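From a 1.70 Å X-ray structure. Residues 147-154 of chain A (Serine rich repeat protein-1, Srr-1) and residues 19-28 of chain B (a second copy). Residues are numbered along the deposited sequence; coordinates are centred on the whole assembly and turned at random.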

ATOM      1  N   ASP A 147     -21.360  -7.973  -5.628  1.00 27.06           N
ATOM      2  CA  ASP A 147     -21.342  -6.672  -6.282  1.00 27.33           C
ATOM      3  C   ASP A 147     -21.564  -5.571  -5.260  1.00 27.59           C
ATOM      4  O   ASP A 147     -21.970  -4.463  -5.615  1.00 29.06           O
ATOM      5  CB  ASP A 147     -22.426  -6.610  -7.356  1.00 27.70           C
ATOM      6  N   SER A 148     -21.304  -5.874  -3.989  1.00 27.15           N
ATOM      7  CA  SER A 148     -21.481  -4.891  -2.930  1.00 25.60           C
ATOM      8  C   SER A 148     -20.397  -3.840  -3.067  1.00 25.01           C
ATOM      9  O   SER A 148     -19.445  -4.012  -3.832  1.00 26.17           O
ATOM     10  CB  SER A 148     -21.370  -5.543  -1.553  1.00 25.98           C
ATOM     11  OG  SER A 148     -20.014  -5.827  -1.239  1.00 25.76           O
ATOM     12  N   ASP A 149     -20.536  -2.749  -2.325  1.00 22.96           N
ATOM     13  CA  ASP A 149     -19.542  -1.695  -2.385  1.00 22.94           C
ATOM     14  C   ASP A 149     -18.570  -1.772  -1.224  1.00 20.57           C
ATOM     15  O   ASP A 149     -18.082  -0.752  -0.737  1.00 21.12           O
ATOM     16  CB  ASP A 149     -20.209  -0.320  -2.428  1.00 24.77           C
ATOM     17  CG  ASP A 149     -20.836  -0.025  -3.776  1.00 26.89           C
ATOM     18  OD1 ASP A 149     -20.221  -0.373  -4.806  1.00 29.45           O
ATOM     19  OD2 ASP A 149     -21.934   0.569  -3.808  1.00 30.75           O
ATOM     20  N   ALA A 150     -18.301  -2.994  -0.779  1.00 19.48           N
ATOM     21  CA  ALA A 150     -17.350  -3.213   0.298  1.00 16.59           C
ATOM     22  C   ALA A 150     -16.024  -2.689  -0.238  1.00 16.14           C
ATOM     23  O   ALA A 150     -15.607  -3.061  -1.339  1.00 16.82           O
ATOM     24  CB  ALA A 150     -17.244  -4.706   0.609  1.00 17.50           C
ATOM     25  N   ASN A 151     -15.367  -1.818   0.519  1.00 15.61           N
ATOM     26  CA  ASN A 151     -14.098  -1.267   0.057  1.00 14.47           C
ATOM     27  C   ASN A 151     -13.195  -0.836   1.198  1.00 14.72           C
ATOM     28  O   ASN A 151     -13.655  -0.471   2.282  1.00 14.30           O
ATOM     29  CB  ASN A 151     -14.351  -0.079  -0.874  1.00 15.23           C
ATOM     30  CG  ASN A 151     -14.885   1.128  -0.142  1.00 16.39           C
ATOM     31  OD1 ASN A 151     -14.125   1.991   0.307  1.00 18.03           O
ATOM     32  ND2 ASN A 151     -16.201   1.193  -0.005  1.00 15.24           N
ATOM     33  N   ALA A 152     -11.894  -0.893   0.937  1.00 14.13           N
ATOM     34  CA  ALA A 152     -10.892  -0.515   1.917  1.00 14.79           C
ATOM     35  C   ALA A 152      -9.634  -0.097   1.175  1.00 14.95           C
ATOM     36  O   ALA A 152      -9.543  -0.246  -0.049  1.00 15.22           O
ATOM     37  CB  ALA A 152     -10.580  -1.702   2.838  1.00 14.54           C
ATOM     38  N   GLU A 153      -8.680   0.442   1.924  1.00 14.05           N
ATOM     39  CA  GLU A 153      -7.395   0.852   1.386  1.00 15.85           C
ATOM     40  C   GLU A 153      -6.372   0.455   2.437  1.00 15.91           C
ATOM     41  O   GLU A 153      -6.645   0.555   3.632  1.00 14.55           O
ATOM     42  CB  GLU A 153      -7.344   2.363   1.150  1.00 18.40           C
ATOM     43  CG  GLU A 153      -6.192   2.748   0.256  1.00 22.13           C
ATOM     44  CD  GLU A 153      -6.171   1.919  -1.015  1.00 23.47           C
ATOM     45  OE1 GLU A 153      -6.956   2.221  -1.937  1.00 24.45           O
ATOM     46  OE2 GLU A 153      -5.385   0.949  -1.077  1.00 25.14           O
ATOM     47  N   ILE A 154      -5.201  -0.005   2.004  1.00 15.79           N
ATOM     48  CA  ILE A 154      -4.183  -0.435   2.954  1.00 15.37           C
ATOM     49  C   ILE A 154      -2.796   0.090   2.621  1.00 16.63           C
ATOM     50  O   ILE A 154      -2.517   0.467   1.486  1.00 16.64           O
ATOM     51  CB  ILE A 154      -4.109  -1.977   3.040  1.00 15.69           C
ATOM     52  CG1 ILE A 154      -3.763  -2.568   1.668  1.00 16.95           C
ATOM     53  CG2 ILE A 154      -5.454  -2.536   3.519  1.00 14.66           C
ATOM     54  CD1 ILE A 154      -3.560  -4.072   1.681  1.00 16.07           C
TER
ATOM     55  N   ASN B  19     -13.926   1.729   4.225  1.00 14.93           N
ATOM     56  CA  ASN B  19     -14.832   2.591   3.476  1.00 16.38           C
ATOM     57  C   ASN B  19     -14.258   3.964   3.139  1.00 18.90           C
ATOM     58  O   ASN B  19     -14.900   4.991   3.366  1.00 18.43           O
ATOM     59  CB  ASN B  19     -16.162   2.765   4.214  1.00 16.40           C
ATOM     60  CG  ASN B  19     -17.221   3.416   3.341  1.00 16.64           C
ATOM     61  OD1 ASN B  19     -17.147   3.338   2.115  1.00 18.35           O
ATOM     62  ND2 ASN B  19     -18.217   4.042   3.963  1.00 19.57           N
ATOM     63  N   PRO B  20     -13.032   4.005   2.598  1.00 18.93           N
ATOM     64  CA  PRO B  20     -12.465   5.312   2.257  1.00 21.88           C
ATOM     65  C   PRO B  20     -13.172   5.913   1.038  1.00 22.44           C
ATOM     66  O   PRO B  20     -13.031   7.101   0.750  1.00 24.33           O
ATOM     67  CB  PRO B  20     -11.000   4.986   1.978  1.00 20.95           C
ATOM     68  CG  PRO B  20     -11.079   3.598   1.408  1.00 21.04           C
ATOM     69  CD  PRO B  20     -12.058   2.928   2.347  1.00 20.65           C
ATOM     70  N   GLU B  21     -13.942   5.095   0.328  1.00 22.68           N
ATOM     71  CA  GLU B  21     -14.647   5.577  -0.857  1.00 23.30           C
ATOM     72  C   GLU B  21     -15.950   6.293  -0.505  1.00 23.92           C
ATOM     73  O   GLU B  21     -16.582   6.902  -1.369  1.00 24.32           O
ATOM     74  CB  GLU B  21     -14.911   4.418  -1.827  1.00 22.46           C
ATOM     75  CG  GLU B  21     -13.642   3.864  -2.469  1.00 27.15           C
ATOM     76  CD  GLU B  21     -13.894   2.673  -3.381  1.00 30.26           C
ATOM     77  OE1 GLU B  21     -12.923   2.165  -3.982  1.00 32.70           O
ATOM     78  OE2 GLU B  21     -15.060   2.239  -3.498  1.00 31.86           O
ATOM     79  N   GLY B  22     -16.336   6.227   0.767  1.00 23.50           N
ATOM     80  CA  GLY B  22     -17.552   6.884   1.219  1.00 25.48           C
ATOM     81  C   GLY B  22     -18.803   6.385   0.527  1.00 27.02           C
ATOM     82  O   GLY B  22     -19.615   7.173   0.037  1.00 27.49           O
ATOM     83  N   LYS B  23     -18.966   5.067   0.495  1.00 26.28           N
ATOM     84  CA  LYS B  23     -20.119   4.451  -0.144  1.00 26.16           C
ATOM     85  C   LYS B  23     -20.861   3.624   0.889  1.00 25.26           C
ATOM     86  O   LYS B  23     -20.304   3.281   1.931  1.00 25.31           O
ATOM     87  CB  LYS B  23     -19.657   3.542  -1.286  1.00 28.63           C
ATOM     88  CG  LYS B  23     -18.832   4.251  -2.351  1.00 32.98           C
ATOM     89  CD  LYS B  23     -18.116   3.260  -3.261  1.00 36.54           C
ATOM     90  CE  LYS B  23     -19.083   2.471  -4.125  1.00 38.98           C
ATOM     91  NZ  LYS B  23     -18.368   1.452  -4.948  1.00 41.33           N
ATOM     92  N   GLU B  24     -22.122   3.307   0.623  1.00 24.62           N
ATOM     93  CA  GLU B  24     -22.858   2.485   1.567  1.00 24.64           C
ATOM     94  C   GLU B  24     -22.443   1.044   1.320  1.00 23.04           C
ATOM     95  O   GLU B  24     -22.638   0.508   0.226  1.00 23.14           O
ATOM     96  CB  GLU B  24     -24.370   2.626   1.383  1.00 26.85           C
ATOM     97  CG  GLU B  24     -25.158   1.636   2.235  1.00 30.96           C
ATOM     98  CD  GLU B  24     -26.651   1.704   2.000  1.00 33.72           C
ATOM     99  OE1 GLU B  24     -27.305   2.615   2.554  1.00 35.75           O
ATOM    100  OE2 GLU B  24     -27.171   0.847   1.256  1.00 35.80           O
ATOM    101  N   MET B  25     -21.840   0.429   2.329  1.00 22.25           N
ATOM    102  CA  MET B  25     -21.406  -0.955   2.222  1.00 20.34           C
ATOM    103  C   MET B  25     -22.500  -1.780   2.876  1.00 20.08           C
ATOM    104  O   MET B  25     -22.655  -1.774   4.092  1.00 20.41           O
ATOM    105  CB  MET B  25     -20.073  -1.140   2.939  1.00 19.37           C
ATOM    106  CG  MET B  25     -19.053  -0.092   2.541  1.00 19.15           C
ATOM    107  SD  MET B  25     -17.361  -0.518   2.993  1.00 18.04           S
ATOM    108  CE  MET B  25     -17.503  -0.694   4.764  1.00 19.13           C
ATOM    109  N   TYR B  26     -23.263  -2.480   2.047  1.00 20.48           N
ATOM    110  CA  TYR B  26     -24.384  -3.266   2.528  1.00 22.77           C
ATOM    111  C   TYR B  26     -24.276  -4.754   2.221  1.00 20.71           C
ATOM    112  O   TYR B  26     -23.932  -5.154   1.106  1.00 21.58           O
ATOM    113  CB  TYR B  26     -25.673  -2.701   1.921  1.00 24.60           C
ATOM    114  CG  TYR B  26     -26.927  -3.433   2.325  1.00 27.12           C
ATOM    115  CD1 TYR B  26     -27.466  -3.286   3.601  1.00 29.45           C
ATOM    116  CD2 TYR B  26     -27.571  -4.287   1.431  1.00 27.93           C
ATOM    117  CE1 TYR B  26     -28.617  -3.975   3.978  1.00 29.17           C
ATOM    118  CE2 TYR B  26     -28.718  -4.978   1.798  1.00 28.57           C
ATOM    119  CZ  TYR B  26     -29.235  -4.819   3.069  1.00 29.45           C
ATOM    120  OH  TYR B  26     -30.367  -5.509   3.428  1.00 32.10           O
ATOM    121  N   PHE B  27     -24.588  -5.564   3.227  1.00 22.03           N
ATOM    122  CA  PHE B  27     -24.572  -7.017   3.106  1.00 21.62           C
ATOM    123  C   PHE B  27     -25.998  -7.534   3.233  1.00 22.09           C
ATOM    124  O   PHE B  27     -26.626  -7.387   4.278  1.00 23.52           O
ATOM    125  CB  PHE B  27     -23.712  -7.637   4.212  1.00 20.88           C
ATOM    126  CG  PHE B  27     -22.246  -7.732   3.872  1.00 19.83           C
ATOM    127  CD1 PHE B  27     -21.703  -6.992   2.826  1.00 19.38           C
ATOM    128  CD2 PHE B  27     -21.407  -8.562   4.613  1.00 19.26           C
ATOM    129  CE1 PHE B  27     -20.348  -7.079   2.519  1.00 17.97           C
ATOM    130  CE2 PHE B  27     -20.053  -8.659   4.318  1.00 18.96           C
ATOM    131  CZ  PHE B  27     -19.519  -7.914   3.270  1.00 19.28           C
ATOM    132  N   ALA B  28     -26.507  -8.134   2.165  1.00 24.10           N
ATOM    133  CA  ALA B  28     -27.856  -8.672   2.175  1.00 27.03           C
ATOM    134  C   ALA B  28     -28.012  -9.705   3.288  1.00 28.25           C
ATOM    135  O   ALA B  28     -27.030 -10.210   3.836  1.00 29.33           O
ATOM    136  CB  ALA B  28     -28.175  -9.307   0.825  1.00 27.22           C
TER
HETATM  137  O   HOH W   1     -23.241   2.129  -2.122  1.00 33.04           O
HETATM  138  O   HOH W   2     -10.644   1.588  -2.123  1.00 35.63           O

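What anchors the two stretches to each other? The centre of the contact is Asn151(A), whose CA-to-CB bond points toward chain B, with chi1 in the p well, and which has more of its area covered than any other residue here. Its polar groups meet a type I turn that runs from Asn19(B) to Gly22(B). The backbone O of Asn151(A) accepts from N of Asn19(B) at 2.9 Å, and its side-chain OD1 accepts from N of Glu21(B) at 3.1 Å. Between those two amides lies Pro20(B), whose N has no hydrogen to give; its ring instead packs against chain A, with CD 3.7 Å from CA of Ala152(A) and CG 3.9 Å from CB of Glu153(A).

How is the amide nitrogen of that asparagine satisfied? ND2 of Asn151(A) donates twice: to OD1 of Asn19(B) at 3.2 Å across the contact, and to the backbone O of Asp149(A) at 2.8 Å within its own chain. An asparagine suits this buried site because a single short amide offers both an acceptor to the turn and a donor to its neighbours. OD1 of Asn19(B) also accepts from N of Lys23(B) at 3.0 Å, so the side chain that receives chain A also holds Lys23(B), the residue just after the turn. The remaining backbone donor, N of Asn151(A), faces the sulfur of Met25(B), making a weak hydrogen bond to SD at 3.4 Å.

Where does charge contribute? At the more open margin, NZ of Lys23(B) donates to OD1 of Asp149(A) at 2.6 Å, a short salt bridge. The lysine's length lets its ammonium reach the carboxylate, while OE2 of Glu21(B) lies in a long salt bridge 3.7 Å from the same NZ. The other carboxylate oxygen of the aspartate is served by water 1, which donates to OD2 of Asp149(A) at 2.6 Å and to O of Glu24(B) at 2.9 Å. Water 2 forms a second bridge, donating to O of Ala152(A) and OE1 of Glu21(B), both at 3.0 Å.

What fills the space beyond these polar links? Ala150(A) is buried, and its small side chain meets the edge of the Phe27(B) ring, CB to CE1 at 4.3 Å. OG of Ser148(A) lies at that edge too, 4.0 Å from CE1 of Phe27(B), and accepts a weak hydrogen bond from N of Ala150(A) at 3.3 Å, which ties the loop to itself beside the ring.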